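Local coordinates for chitosanase (Bacillus subtilis subsp. subtilis str. 168, PDB 7C6C), which cleaves the beta-1,4 linkages between D-glucosamine units inside partly acetylated chitosan chains, at residues R10-T15 and V139-V144. Sequence-based numbering, arbitrary orientation. Where two conformers were deposited one is given.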
loop_
_atom_site.group_PDB
_atom_site.type_symbol
_atom_site.label_atom_id
_atom_site.label_comp_id
_atom_site.label_asym_id
_atom_site.label_seq_id
_atom_site.Cartn_x
_atom_site.Cartn_y
_atom_site.Cartn_z
ATOM N N ARG A 10 5.561 -10.900 6.845
ATOM C CA ARG A 10 6.795 -10.320 6.322
ATOM C C ARG A 10 6.503 -9.265 5.264
ATOM O O ARG A 10 7.127 -8.194 5.253
ATOM C CB ARG A 10 7.702 -11.424 5.773
ATOM C CG ARG A 10 8.184 -12.365 6.856
ATOM C CD ARG A 10 9.142 -13.428 6.357
ATOM N NE ARG A 10 9.517 -14.277 7.482
ATOM C CZ ARG A 10 9.327 -15.588 7.545
ATOM N NH1 ARG A 10 8.818 -16.249 6.512
ATOM N NH2 ARG A 10 9.665 -16.236 8.650
ATOM N N ALA A 11 5.563 -9.557 4.357
ATOM C CA ALA A 11 5.174 -8.580 3.345
ATOM C C ALA A 11 4.676 -7.297 3.989
ATOM O O ALA A 11 5.008 -6.191 3.538
ATOM C CB ALA A 11 4.088 -9.172 2.450
ATOM N N GLU A 12 3.872 -7.426 5.046
ATOM C CA GLU A 12 3.319 -6.255 5.716
ATOM C C GLU A 12 4.388 -5.481 6.479
ATOM O O GLU A 12 4.327 -4.246 6.552
ATOM C CB GLU A 12 2.159 -6.681 6.618
ATOM C CG GLU A 12 0.986 -7.173 5.794
ATOM C CD GLU A 12 -0.125 -7.835 6.587
ATOM O OE1 GLU A 12 0.120 -8.283 7.725
ATOM O OE2 GLU A 12 -1.255 -7.914 6.054
ATOM N N GLN A 13 5.368 -6.175 7.061
ATOM C CA GLN A 13 6.443 -5.471 7.751
ATOM C C GLN A 13 7.356 -4.742 6.774
ATOM O O GLN A 13 7.874 -3.663 7.096
ATOM C CB GLN A 13 7.196 -6.426 8.675
ATOM C CG GLN A 13 6.313 -6.882 9.819
ATOM C CD GLN A 13 7.051 -7.714 10.836
ATOM O OE1 GLN A 13 8.265 -7.907 10.737
ATOM N NE2 GLN A 13 6.321 -8.219 11.825
ATOM N N LEU A 14 7.540 -5.291 5.567
ATOM C CA LEU A 14 8.231 -4.548 4.516
ATOM C C LEU A 14 7.470 -3.271 4.170
ATOM O O LEU A 14 8.036 -2.168 4.186
ATOM C CB LEU A 14 8.405 -5.429 3.275
ATOM C CG LEU A 14 9.450 -6.540 3.414
ATOM C CD1 LEU A 14 9.264 -7.592 2.335
ATOM C CD2 LEU A 14 10.855 -5.952 3.383
ATOM N N THR A 15 6.166 -3.394 3.900
ATOM C CA THR A 15 5.358 -2.212 3.612
ATOM C C THR A 15 5.429 -1.209 4.754
ATOM O O THR A 15 5.527 -0.001 4.518
ATOM C CB THR A 15 3.914 -2.619 3.324
ATOM O OG1 THR A 15 3.882 -3.375 2.106
ATOM C CG2 THR A 15 3.010 -1.409 3.195
ATOM N N VAL A 139 5.327 -8.186 -3.555
ATOM C CA VAL A 139 5.518 -6.980 -4.353
ATOM C C VAL A 139 4.178 -6.446 -4.841
ATOM O O VAL A 139 3.934 -5.233 -4.808
ATOM C CB VAL A 139 6.500 -7.231 -5.513
ATOM C CG1 VAL A 139 6.576 -6.014 -6.428
ATOM C CG2 VAL A 139 7.887 -7.597 -4.983
ATOM N N MET A 140 3.288 -7.335 -5.310
ATOM C CA MET A 140 1.971 -6.876 -5.754
ATOM C C MET A 140 1.203 -6.217 -4.617
ATOM O O MET A 140 0.561 -5.177 -4.812
ATOM C CB MET A 140 1.149 -8.038 -6.323
ATOM C CG MET A 140 1.747 -8.741 -7.534
ATOM S SD MET A 140 2.143 -7.683 -8.943
ATOM C CE MET A 140 3.936 -7.691 -8.843
ATOM N N TYR A 141 1.258 -6.816 -3.426
ATOM C CA TYR A 141 0.559 -6.286 -2.260
ATOM C C TYR A 141 1.060 -4.883 -1.920
ATOM O O TYR A 141 0.266 -3.951 -1.734
ATOM C CB TYR A 141 0.797 -7.267 -1.109
ATOM C CG TYR A 141 0.027 -7.103 0.185
ATOM C CD1 TYR A 141 -1.037 -6.217 0.320
ATOM C CD2 TYR A 141 0.379 -7.872 1.290
ATOM C CE1 TYR A 141 -1.722 -6.103 1.523
ATOM C CE2 TYR A 141 -0.291 -7.767 2.483
ATOM C CZ TYR A 141 -1.339 -6.881 2.597
ATOM O OH TYR A 141 -2.024 -6.779 3.787
ATOM N N ASP A 142 2.382 -4.707 -1.856
ATOM C CA ASP A 142 2.930 -3.383 -1.582
ATOM C C ASP A 142 2.546 -2.396 -2.677
ATOM O O ASP A 142 2.250 -1.226 -2.399
ATOM C CB ASP A 142 4.449 -3.451 -1.461
ATOM C CG ASP A 142 5.039 -2.122 -1.065
ATOM O OD1 ASP A 142 4.802 -1.704 0.085
ATOM O OD2 ASP A 142 5.707 -1.484 -1.907
ATOM N N THR A 143 2.545 -2.853 -3.932
ATOM C CA THR A 143 2.254 -1.963 -5.050
ATOM C C THR A 143 0.833 -1.422 -4.970
ATOM O O THR A 143 0.607 -0.222 -5.157
ATOM C CB THR A 143 2.477 -2.688 -6.380
ATOM O OG1 THR A 143 3.845 -3.098 -6.475
ATOM C CG2 THR A 143 2.165 -1.771 -7.559
ATOM N N VAL A 144 -0.144 -2.288 -4.695
ATOM C CA VAL A 144 -1.518 -1.794 -4.678
ATOM C C VAL A 144 -1.731 -0.819 -3.527
ATOM O O VAL A 144 -2.507 0.135 -3.649
ATOM C CB VAL A 144 -2.546 -2.945 -4.715
ATOM C CG1 VAL A 144 -2.638 -3.657 -3.377
ATOM C CG2 VAL A 144 -3.921 -2.425 -5.127
#
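Tyr-141 OH donates to Glu-12 OE2 at 2.6 Å, and Thr-15 OG1 donates to Asp-142 OD1 at 2.8 Å, two hydroxyl-to-carboxylate bonds that run in opposite senses between helix 5-20 and helix 134-147. Both carboxylates receive the proton on the anti lone pair, the one turned away from their second oxygen.

Tyr-141 holds its ring opposite the backbone nitrogen (chi1 -171°), which carries it across to helix 5-20. The Glu-12 chain, extended beyond CG, brings OE2 to the phenol's edge in the plane of the ring, although the carboxylate itself is turned 54° from that plane. Glu-12 CG rests 3.6 Å from Tyr-141 CE2, and Ala-11 CB lies 4.1 Å from Tyr-141 CD2, both approaching the ring obliquely. Asn-114 also bonds to the phenol oxygen.

Thr-15 and Asp-142, the pair whose CA atoms lie nearest each other across the two segments, 5.9 Å apart, pass alongside each other, pointing in opposite directions. The contact illustrates how buried helix packing can carry polar links when each carboxylate also has charged partners: Lys-8 and Arg-43 form salt bridges to Glu-12 OE2, Arg-210 to Asp-142 OD1 and Arg-188 to OD2, charges that would be expected to keep the buried aspartate ionised.

The segment axes approach to 9.6 Å and cross at -40° within the largely helical fold of family 46 glycosidases, in the lysozyme clan. Thr-15 lies about 4 Å, side chain to side chain, from Glu-19, so the contact joins helix 134-147 to the helix that carries this predicted proton donor, one turn before it.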